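Local structure of ammonium transporter (Kuenenia stuttgartiensis, 6EU6) at residues His88-Ser93 with Asn146-Asp151; Ile332-Val337 with Gly358-Gly363; Ala17-Leu22 with Leu216-Phe221. The protein probably senses ammonium at the membrane through a transporter-like trimeric domain, as part of an ammonium sensor histidine kinase. One frame throughout, in Å; residues are numbered along the deposited sequence.

Contact 1: residues His88-Ser93 with Asn146-Asp151; sequences HPNTLS and NLFSPD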
loop_
_atom_site.group_PDB
_atom_site.type_symbol
_atom_site.label_atom_id
_atom_site.label_comp_id
_atom_site.label_asym_id
_atom_site.label_seq_id
_atom_site.Cartn_x
_atom_site.Cartn_y
_atom_site.Cartn_z
ATOM N N HIS A 88 -10.578 -16.472 -26.536
ATOM C CA HIS A 88 -10.826 -15.220 -27.167
ATOM C C HIS A 88 -9.518 -14.710 -27.651
ATOM O O HIS A 88 -8.522 -14.892 -27.021
ATOM C CB HIS A 88 -11.488 -14.262 -26.186
ATOM C CG HIS A 88 -12.956 -14.465 -26.106
ATOM N ND1 HIS A 88 -13.857 -13.518 -26.514
ATOM C CD2 HIS A 88 -13.678 -15.548 -25.753
ATOM C CE1 HIS A 88 -15.078 -14.001 -26.399
ATOM N NE2 HIS A 88 -14.996 -15.229 -25.933
ATOM N N PRO A 89 -9.535 -14.025 -28.782
ATOM C CA PRO A 89 -8.398 -13.408 -29.443
ATOM C C PRO A 89 -8.034 -12.108 -28.763
ATOM O O PRO A 89 -6.979 -11.606 -29.044
ATOM C CB PRO A 89 -8.939 -13.116 -30.816
ATOM C CG PRO A 89 -10.366 -12.804 -30.570
ATOM C CD PRO A 89 -10.790 -13.731 -29.482
ATOM N N ASN A 90 -8.931 -11.555 -27.941
ATOM C CA ASN A 90 -8.639 -10.374 -27.176
ATOM C C ASN A 90 -7.458 -10.775 -26.374
ATOM O O ASN A 90 -7.478 -11.666 -25.545
ATOM C CB ASN A 90 -9.700 -9.991 -26.204
ATOM C CG ASN A 90 -9.239 -8.865 -25.325
ATOM O OD1 ASN A 90 -8.375 -9.042 -24.483
ATOM N ND2 ASN A 90 -9.766 -7.689 -25.559
ATOM N N THR A 91 -6.423 -10.073 -26.660
ATOM C CA THR A 91 -5.157 -10.324 -26.099
ATOM C C THR A 91 -4.937 -10.336 -24.574
ATOM O O THR A 91 -4.041 -11.010 -24.133
ATOM C CB THR A 91 -4.220 -9.360 -26.826
ATOM O OG1 THR A 91 -3.706 -10.031 -27.972
ATOM C CG2 THR A 91 -3.137 -8.869 -25.956
ATOM N N LEU A 92 -5.752 -9.647 -23.784
ATOM C CA LEU A 92 -5.507 -9.547 -22.349
ATOM C C LEU A 92 -6.109 -10.567 -21.398
ATOM O O LEU A 92 -5.801 -10.593 -20.245
ATOM C CB LEU A 92 -5.846 -8.158 -21.872
ATOM C CG LEU A 92 -4.886 -7.099 -22.347
ATOM C CD1 LEU A 92 -5.042 -5.835 -21.578
ATOM C CD2 LEU A 92 -3.479 -7.601 -22.238
ATOM N N SER A 93 -6.973 -11.395 -21.924
ATOM C CA SER A 93 -7.644 -12.473 -21.206
ATOM C C SER A 93 -7.869 -12.346 -19.691
ATOM O O SER A 93 -8.626 -11.543 -19.267
ATOM C CB SER A 93 -7.018 -13.814 -21.576
ATOM O OG SER A 93 -5.722 -13.952 -21.101
ATOM N N ASN A 146 -18.524 -3.165 -26.173
ATOM C CA ASN A 146 -17.640 -3.342 -27.327
ATOM C C ASN A 146 -16.236 -3.789 -26.979
ATOM O O ASN A 146 -15.443 -3.977 -27.864
ATOM C CB ASN A 146 -17.517 -2.027 -28.104
ATOM C CG ASN A 146 -16.851 -0.908 -27.291
ATOM O OD1 ASN A 146 -17.163 -0.641 -26.164
ATOM N ND2 ASN A 146 -16.004 -0.242 -27.901
ATOM N N LEU A 147 -15.874 -3.853 -25.704
ATOM C CA LEU A 147 -14.419 -3.747 -25.369
ATOM C C LEU A 147 -13.684 -5.086 -25.471
ATOM O O LEU A 147 -12.509 -5.124 -25.719
ATOM C CB LEU A 147 -14.258 -3.232 -23.929
ATOM C CG LEU A 147 -12.974 -2.637 -23.365
ATOM C CD1 LEU A 147 -12.612 -1.355 -24.084
ATOM C CD2 LEU A 147 -13.254 -2.357 -21.876
ATOM N N PHE A 148 -14.352 -6.183 -25.176
ATOM C CA PHE A 148 -13.638 -7.460 -25.068
ATOM C C PHE A 148 -13.972 -8.419 -26.237
ATOM O O PHE A 148 -13.045 -8.982 -26.840
ATOM C CB PHE A 148 -13.991 -8.159 -23.734
ATOM C CG PHE A 148 -13.166 -9.361 -23.460
ATOM C CD1 PHE A 148 -11.810 -9.240 -23.125
ATOM C CD2 PHE A 148 -13.702 -10.622 -23.611
ATOM C CE1 PHE A 148 -11.048 -10.381 -22.877
ATOM C CE2 PHE A 148 -12.940 -11.768 -23.364
ATOM C CZ PHE A 148 -11.613 -11.642 -22.985
ATOM N N SER A 149 -15.266 -8.642 -26.486
ATOM C CA SER A 149 -15.771 -9.680 -27.415
ATOM C C SER A 149 -15.711 -9.050 -28.805
ATOM O O SER A 149 -15.995 -7.837 -28.973
ATOM C CB SER A 149 -17.201 -10.120 -27.075
ATOM O OG SER A 149 -17.232 -11.063 -26.011
ATOM N N PRO A 150 -15.339 -9.865 -29.819
ATOM C CA PRO A 150 -15.096 -9.336 -31.197
ATOM C C PRO A 150 -16.363 -8.786 -31.865
ATOM O O PRO A 150 -17.424 -9.349 -31.683
ATOM C CB PRO A 150 -14.578 -10.563 -31.957
ATOM C CG PRO A 150 -15.179 -11.727 -31.247
ATOM C CD PRO A 150 -15.278 -11.341 -29.783
ATOM N N ASP A 151 -16.259 -7.647 -32.545
ATOM C CA ASP A 151 -17.299 -7.196 -33.480
ATOM C C ASP A 151 -18.652 -6.948 -32.881
ATOM O O ASP A 151 -19.632 -7.442 -33.432
ATOM C CB ASP A 151 -17.486 -8.227 -34.606
ATOM C CG ASP A 151 -16.186 -8.598 -35.294
ATOM O OD1 ASP A 151 -15.476 -7.658 -35.724
ATOM O OD2 ASP A 151 -15.883 -9.821 -35.406
#

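Contact 2: residues Ile332-Val337 with Gly358-Gly363; sequences IGTLCV and GIQALG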
loop_
_atom_site.group_PDB
_atom_site.type_symbol
_atom_site.label_atom_id
_atom_site.label_comp_id
_atom_site.label_asym_id
_atom_site.label_seq_id
_atom_site.Cartn_x
_atom_site.Cartn_y
_atom_site.Cartn_z
ATOM N N ILE A 332 -20.690 14.924 -13.077
ATOM C CA ILE A 332 -19.911 16.043 -13.473
ATOM C C ILE A 332 -18.755 15.645 -14.393
ATOM O O ILE A 332 -18.519 16.273 -15.453
ATOM C CB ILE A 332 -19.340 16.812 -12.243
ATOM C CG1 ILE A 332 -20.446 17.336 -11.368
ATOM C CG2 ILE A 332 -18.361 17.873 -12.713
ATOM C CD1 ILE A 332 -20.037 17.674 -9.950
ATOM N N GLY A 333 -17.992 14.618 -14.019
ATOM C CA GLY A 333 -16.919 14.190 -14.891
ATOM C C GLY A 333 -17.427 13.714 -16.256
ATOM O O GLY A 333 -16.817 13.929 -17.311
ATOM N N THR A 334 -18.538 12.971 -16.239
ATOM C CA THR A 334 -19.050 12.395 -17.454
ATOM C C THR A 334 -19.482 13.548 -18.411
ATOM O O THR A 334 -19.198 13.500 -19.657
ATOM C CB THR A 334 -20.172 11.442 -17.094
ATOM O OG1 THR A 334 -19.621 10.332 -16.298
ATOM C CG2 THR A 334 -20.904 10.917 -18.394
ATOM N N LEU A 335 -20.172 14.570 -17.867
ATOM C CA LEU A 335 -20.536 15.761 -18.689
ATOM C C LEU A 335 -19.312 16.523 -19.197
ATOM O O LEU A 335 -19.281 16.973 -20.346
ATOM C CB LEU A 335 -21.464 16.691 -17.947
ATOM C CG LEU A 335 -22.797 16.084 -17.574
ATOM C CD1 LEU A 335 -23.513 17.105 -16.723
ATOM C CD2 LEU A 335 -23.611 15.711 -18.811
ATOM N N CYS A 336 -18.277 16.600 -18.384
ATOM C CA CYS A 336 -17.013 17.320 -18.735
ATOM C C CYS A 336 -16.250 16.688 -19.867
ATOM O O CYS A 336 -15.501 17.378 -20.549
ATOM C CB CYS A 336 -16.103 17.423 -17.497
ATOM S SG CYS A 336 -16.555 18.713 -16.314
ATOM N N VAL A 337 -16.441 15.393 -20.118
ATOM C CA VAL A 337 -15.879 14.804 -21.269
ATOM C C VAL A 337 -16.165 15.697 -22.540
ATOM O O VAL A 337 -15.267 16.004 -23.353
ATOM C CB VAL A 337 -16.522 13.427 -21.528
ATOM C CG1 VAL A 337 -16.317 13.003 -23.005
ATOM C CG2 VAL A 337 -15.982 12.371 -20.568
ATOM N N GLY A 358 -24.931 15.988 -25.296
ATOM C CA GLY A 358 -26.327 15.497 -25.237
ATOM C C GLY A 358 -26.225 13.972 -25.041
ATOM O O GLY A 358 -26.989 13.413 -24.318
ATOM N N ILE A 359 -25.268 13.326 -25.683
ATOM C CA ILE A 359 -25.048 11.875 -25.532
ATOM C C ILE A 359 -24.547 11.581 -24.094
ATOM O O ILE A 359 -24.950 10.599 -23.494
ATOM C CB ILE A 359 -24.033 11.358 -26.584
ATOM C CG1 ILE A 359 -24.628 11.396 -28.000
ATOM C CG2 ILE A 359 -23.522 9.974 -26.279
ATOM C CD1 ILE A 359 -23.575 11.488 -29.088
ATOM N N GLN A 360 -23.650 12.422 -23.564
ATOM C CA GLN A 360 -23.168 12.231 -22.200
ATOM C C GLN A 360 -24.330 12.383 -21.226
ATOM O O GLN A 360 -24.583 11.517 -20.357
ATOM C CB GLN A 360 -22.024 13.183 -21.869
ATOM C CG GLN A 360 -20.722 12.999 -22.703
ATOM C CD GLN A 360 -20.163 11.607 -22.674
ATOM O OE1 GLN A 360 -20.304 10.843 -23.623
ATOM N NE2 GLN A 360 -19.523 11.255 -21.546
ATOM N N ALA A 361 -25.121 13.416 -21.431
ATOM C CA ALA A 361 -26.302 13.618 -20.588
ATOM C C ALA A 361 -27.295 12.442 -20.669
ATOM O O ALA A 361 -27.924 12.055 -19.679
ATOM C CB ALA A 361 -26.996 14.901 -20.944
ATOM N N LEU A 362 -27.427 11.878 -21.860
ATOM C CA LEU A 362 -28.328 10.761 -22.024
ATOM C C LEU A 362 -27.790 9.572 -21.229
ATOM O O LEU A 362 -28.533 8.854 -20.597
ATOM C CB LEU A 362 -28.500 10.384 -23.498
ATOM C CG LEU A 362 -29.069 8.985 -23.749
ATOM C CD1 LEU A 362 -30.494 8.964 -23.204
ATOM C CD2 LEU A 362 -29.043 8.653 -25.236
ATOM N N GLY A 363 -26.493 9.349 -21.303
ATOM C CA GLY A 363 -25.862 8.279 -20.485
ATOM C C GLY A 363 -26.066 8.483 -18.999
ATOM O O GLY A 363 -26.375 7.529 -18.243
#

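Contact 3: residues Ala17-Leu22 with Leu216-Phe221; sequences ACMVFL and LWFGWF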
loop_
_atom_site.group_PDB
_atom_site.type_symbol
_atom_site.label_atom_id
_atom_site.label_comp_id
_atom_site.label_asym_id
_atom_site.label_seq_id
_atom_site.Cartn_x
_atom_site.Cartn_y
_atom_site.Cartn_z
ATOM N N ALA A 17 -4.597 -3.466 -11.714
ATOM C CA ALA A 17 -5.694 -4.131 -11.077
ATOM C C ALA A 17 -5.427 -4.343 -9.568
ATOM O O ALA A 17 -6.323 -4.215 -8.704
ATOM C CB ALA A 17 -6.003 -5.448 -11.758
ATOM N N CYS A 18 -4.221 -4.705 -9.262
ATOM C CA CYS A 18 -3.844 -4.889 -7.883
ATOM C C CYS A 18 -3.923 -3.538 -7.134
ATOM O O CYS A 18 -4.318 -3.489 -5.964
ATOM C CB CYS A 18 -2.435 -5.456 -7.752
ATOM S SG CYS A 18 -2.260 -7.135 -8.394
ATOM N N MET A 19 -3.557 -2.443 -7.793
ATOM C CA MET A 19 -3.674 -1.140 -7.128
ATOM C C MET A 19 -5.152 -0.834 -6.839
ATOM O O MET A 19 -5.522 -0.264 -5.805
ATOM C CB MET A 19 -3.047 -0.028 -7.991
ATOM C CG MET A 19 -1.591 -0.175 -8.226
ATOM S SD MET A 19 -0.876 0.891 -9.466
ATOM C CE MET A 19 -1.065 2.510 -8.674
ATOM N N VAL A 20 -6.002 -1.135 -7.797
ATOM C CA VAL A 20 -7.457 -0.980 -7.597
ATOM C C VAL A 20 -8.023 -1.897 -6.524
ATOM O O VAL A 20 -8.892 -1.514 -5.712
ATOM C CB VAL A 20 -8.216 -1.215 -8.928
ATOM C CG1 VAL A 20 -9.729 -1.165 -8.696
ATOM C CG2 VAL A 20 -7.790 -0.141 -9.951
ATOM N N PHE A 21 -7.465 -3.110 -6.401
ATOM C CA PHE A 21 -7.864 -3.952 -5.268
ATOM C C PHE A 21 -7.609 -3.229 -3.933
ATOM O O PHE A 21 -8.375 -3.300 -2.981
ATOM C CB PHE A 21 -7.102 -5.313 -5.284
ATOM C CG PHE A 21 -7.451 -6.169 -4.139
ATOM C CD1 PHE A 21 -8.555 -7.018 -4.195
ATOM C CD2 PHE A 21 -6.701 -6.128 -2.992
ATOM C CE1 PHE A 21 -8.853 -7.853 -3.106
ATOM C CE2 PHE A 21 -7.027 -6.929 -1.894
ATOM C CZ PHE A 21 -8.115 -7.772 -1.947
ATOM N N LEU A 22 -6.475 -2.559 -3.872
ATOM C CA LEU A 22 -6.085 -1.860 -2.656
ATOM C C LEU A 22 -7.020 -0.668 -2.298
ATOM O O LEU A 22 -7.120 -0.317 -1.120
ATOM C CB LEU A 22 -4.655 -1.326 -2.801
ATOM C CG LEU A 22 -3.931 -1.059 -1.495
ATOM C CD1 LEU A 22 -3.781 -2.326 -0.706
ATOM C CD2 LEU A 22 -2.560 -0.481 -1.806
ATOM N N LEU A 216 -7.065 5.658 -1.581
ATOM C CA LEU A 216 -7.990 5.768 -2.702
ATOM C C LEU A 216 -7.342 6.470 -3.860
ATOM O O LEU A 216 -7.475 6.053 -5.022
ATOM C CB LEU A 216 -9.278 6.461 -2.274
ATOM C CG LEU A 216 -10.185 5.598 -1.336
ATOM C CD1 LEU A 216 -11.352 6.442 -0.803
ATOM C CD2 LEU A 216 -10.741 4.404 -2.052
ATOM N N TRP A 217 -6.666 7.557 -3.523
ATOM C CA TRP A 217 -5.981 8.397 -4.544
ATOM C C TRP A 217 -4.892 7.546 -5.282
ATOM O O TRP A 217 -4.794 7.492 -6.532
ATOM C CB TRP A 217 -5.443 9.613 -3.816
ATOM C CG TRP A 217 -4.723 10.734 -4.580
ATOM C CD1 TRP A 217 -4.093 10.662 -5.773
ATOM C CD2 TRP A 217 -4.577 12.074 -4.129
ATOM N NE1 TRP A 217 -3.487 11.888 -6.068
ATOM C CE2 TRP A 217 -3.794 12.768 -5.080
ATOM C CE3 TRP A 217 -4.978 12.731 -2.991
ATOM C CZ2 TRP A 217 -3.438 14.092 -4.938
ATOM C CZ3 TRP A 217 -4.623 14.059 -2.831
ATOM C CH2 TRP A 217 -3.867 14.733 -3.818
ATOM N N PHE A 218 -4.070 6.859 -4.496
ATOM C CA PHE A 218 -3.098 5.915 -5.019
ATOM C C PHE A 218 -3.738 4.884 -5.899
ATOM O O PHE A 218 -3.336 4.702 -7.014
ATOM C CB PHE A 218 -2.425 5.203 -3.871
ATOM C CG PHE A 218 -1.541 4.111 -4.286
ATOM C CD1 PHE A 218 -0.211 4.367 -4.630
ATOM C CD2 PHE A 218 -1.980 2.821 -4.247
ATOM C CE1 PHE A 218 0.639 3.335 -4.974
ATOM C CE2 PHE A 218 -1.165 1.757 -4.648
ATOM C CZ PHE A 218 0.159 2.014 -5.011
ATOM N N GLY A 219 -4.745 4.210 -5.398
ATOM C CA GLY A 219 -5.488 3.274 -6.239
ATOM C C GLY A 219 -6.063 3.820 -7.526
ATOM O O GLY A 219 -6.095 3.111 -8.552
ATOM N N TRP A 220 -6.529 5.070 -7.486
ATOM C CA TRP A 220 -7.110 5.717 -8.692
ATOM C C TRP A 220 -6.082 5.862 -9.794
ATOM O O TRP A 220 -6.445 5.898 -10.969
ATOM C CB TRP A 220 -7.774 7.095 -8.362
ATOM C CG TRP A 220 -9.221 6.998 -8.378
ATOM C CD1 TRP A 220 -9.993 6.642 -9.450
ATOM C CD2 TRP A 220 -10.134 7.279 -7.303
ATOM N NE1 TRP A 220 -11.342 6.661 -9.083
ATOM C CE2 TRP A 220 -11.454 7.081 -7.798
ATOM C CE3 TRP A 220 -9.982 7.757 -6.016
ATOM C CZ2 TRP A 220 -12.573 7.276 -7.030
ATOM C CZ3 TRP A 220 -11.113 7.942 -5.245
ATOM C CH2 TRP A 220 -12.393 7.691 -5.766
ATOM N N PHE A 221 -4.782 5.917 -9.430
ATOM C CA PHE A 221 -3.738 5.865 -10.427
ATOM C C PHE A 221 -3.808 4.616 -11.297
ATOM O O PHE A 221 -3.654 4.693 -12.572
ATOM C CB PHE A 221 -2.315 5.996 -9.820
ATOM C CG PHE A 221 -2.024 7.341 -9.169
ATOM C CD1 PHE A 221 -2.566 8.532 -9.663
ATOM C CD2 PHE A 221 -1.229 7.412 -8.039
ATOM C CE1 PHE A 221 -2.281 9.738 -9.048
ATOM C CE2 PHE A 221 -0.976 8.625 -7.412
ATOM C CZ PHE A 221 -1.495 9.777 -7.943
#

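Contact 1: residues His88-Ser93 with Asn146-Asp151
The ring of H88 and the ring of F148 lie nearly parallel, their planes 22° apart, but their centroids are 5.3 Å from each other. At that separation the rings are displaced so far that they hardly overlap. The closest approach is from H88 ND1 to F148 CE2, at 3.7 Å. F148 itself stacks on F96 and touches F67 and L85, so its ring is gripped by more than the loop it faces.

N90 meets the same ring through its CB, which sits over a face of F148, 4.0 Å from the centroid, in a CH-pi contact. CG is anti to the backbone N (chi1 172°), and both N90 CG and N90 OD1 lie 3.4 Å from F148 CE1. The side chains cross at about a right angle, the amide plane being inclined to the ring, not perpendicular to it.

The segments lie in the loop before helix 93-114 and the loop after helix 121-144, so the contact ties together two connections at one end of the Amt-type helical bundle. The centre of the contact lies about 24 Å from the centre of the chain, on the side where helix 2-34 begins.

Polar interactions stay within segments or turn to other residues. N90 OD1 accepts from L92 N at 2.8 Å with an N-H...O angle of 152°, an Asx turn that caps the way into helix 93-114. H88 CE1 lies 3.7 Å from S149 OG, whose hydrogen bond goes to the carbonyl O of F67. H88 ND1 is buried without a polar partner; P150 CD approaches it to 4.2 Å.

Contact 2: residues Ile332-Val337 with Gly358-Gly363
Q360 and T334 form the tight part of the contact. Q360 NE2 donates to the backbone carbonyl T334 O at 3.0 Å, nearly straight at 167°. The acceptor lies in the plane of the Q360 amide, while the donor is tilted from the plane of the T334 carbonyl. The Q360 chain is bent at chi2 (-55°), which sets the direction of CD; Q360 CG itself lies 3.4 Å from T334 O. Carbon closes in on the same nitrogen: T334 CG2 stands 3.5 Å from Q360 NE2, and V337 CB 3.7 Å from it. NE2 also donates to I162 O and OE1 pairs with Q356 NE2, so both ends of this buried amide are held and its rotation is fixed. T334 OG1 bonds to T168 OG1 and to G330 O.

The other flank is looser and apolar. Both L335 and A361 are partly exposed there, and L335 CD2 merely rests against the facing backbone, 3.8 Å from A361 N and 4.1 Å from A361 CB. No neighbouring subunit touches either segment on this flank.

The axes of segments 332-337 and 358-363 approach to 8.4 Å at 158° between their N-to-C directions. Antiparallel helices 322-340 and 353-385, joined by one short connection, make a helical hairpin, the last two long helices of the eleven-helix Amt fold.

Contact 3: residues Ala17-Leu22 with Leu216-Phe221
The antiparallel packing of helix 2-34 on helix 206-226 belongs to the subunit interface of the Amt trimer, where the first and sixth transmembrane helices of this fold meet neighbouring copies. The local axes come within 7.5 Å at 157° between their directions, and the closest pair of CA atoms, M19 and G219, is 4.9 Å apart. G219 explains that closeness: with no side chain at this position, the backbone carbonyl M19 O approaches G219 CA to 3.6 Å. V20 CG2 lies 3.9 Å from the carbonyl G219 O.

M19 carries the side-chain packing. Its chain is extended through chi2 and bent at chi3 (67°), which places CE over a face of the F218 ring, 4.1 Å from the centroid and 18° off the normal, offset toward the rim. This is a CH-pi contact by the methyl; the sulfur, SD, sits further off and obliquely, so the Met-aromatic contact is made mainly through CE. The two side chains cross at about a right angle. The same methyl, M19 CE, meets F221 CB at 3.9 Å and comes nearest, 3.6 Å, to the carbonyl F218 O.

Neighbouring subunits add to the packing. F21 and F98 of the second subunit meet F221 edge-to-face, M15 of that subunit packs on M19, and L22 touches F218 of the third subunit. The F221 ring leads away from segment 17-22, one face over W217 O.

L22 completes the grip on F218 from an oblique direction, its CD2 standing 3.9 Å from F218 CE2.

How the contacts relate
Contacts 2 and 3 each join two long antiparallel helices inside the bundle, whereas contact 1 joins two loops near one end of it. The three sites share no helix or loop and do not touch; their centres lie about 24 to 26 Å apart. Contact 3, deepest and wholly buried, works through carbon, sulfur and a close backbone approach at a glycine, and it alone involves neighbouring subunits. Contact 2 is buried too, yet its grip is a glutamine amide bound to a helix carbonyl, with a partly exposed apolar flank. Contact 1, partly exposed, combines ring contacts with a loop capping bond. Along the chain, both segments of contact 1 fall between those of contact 3, and contact 2 follows.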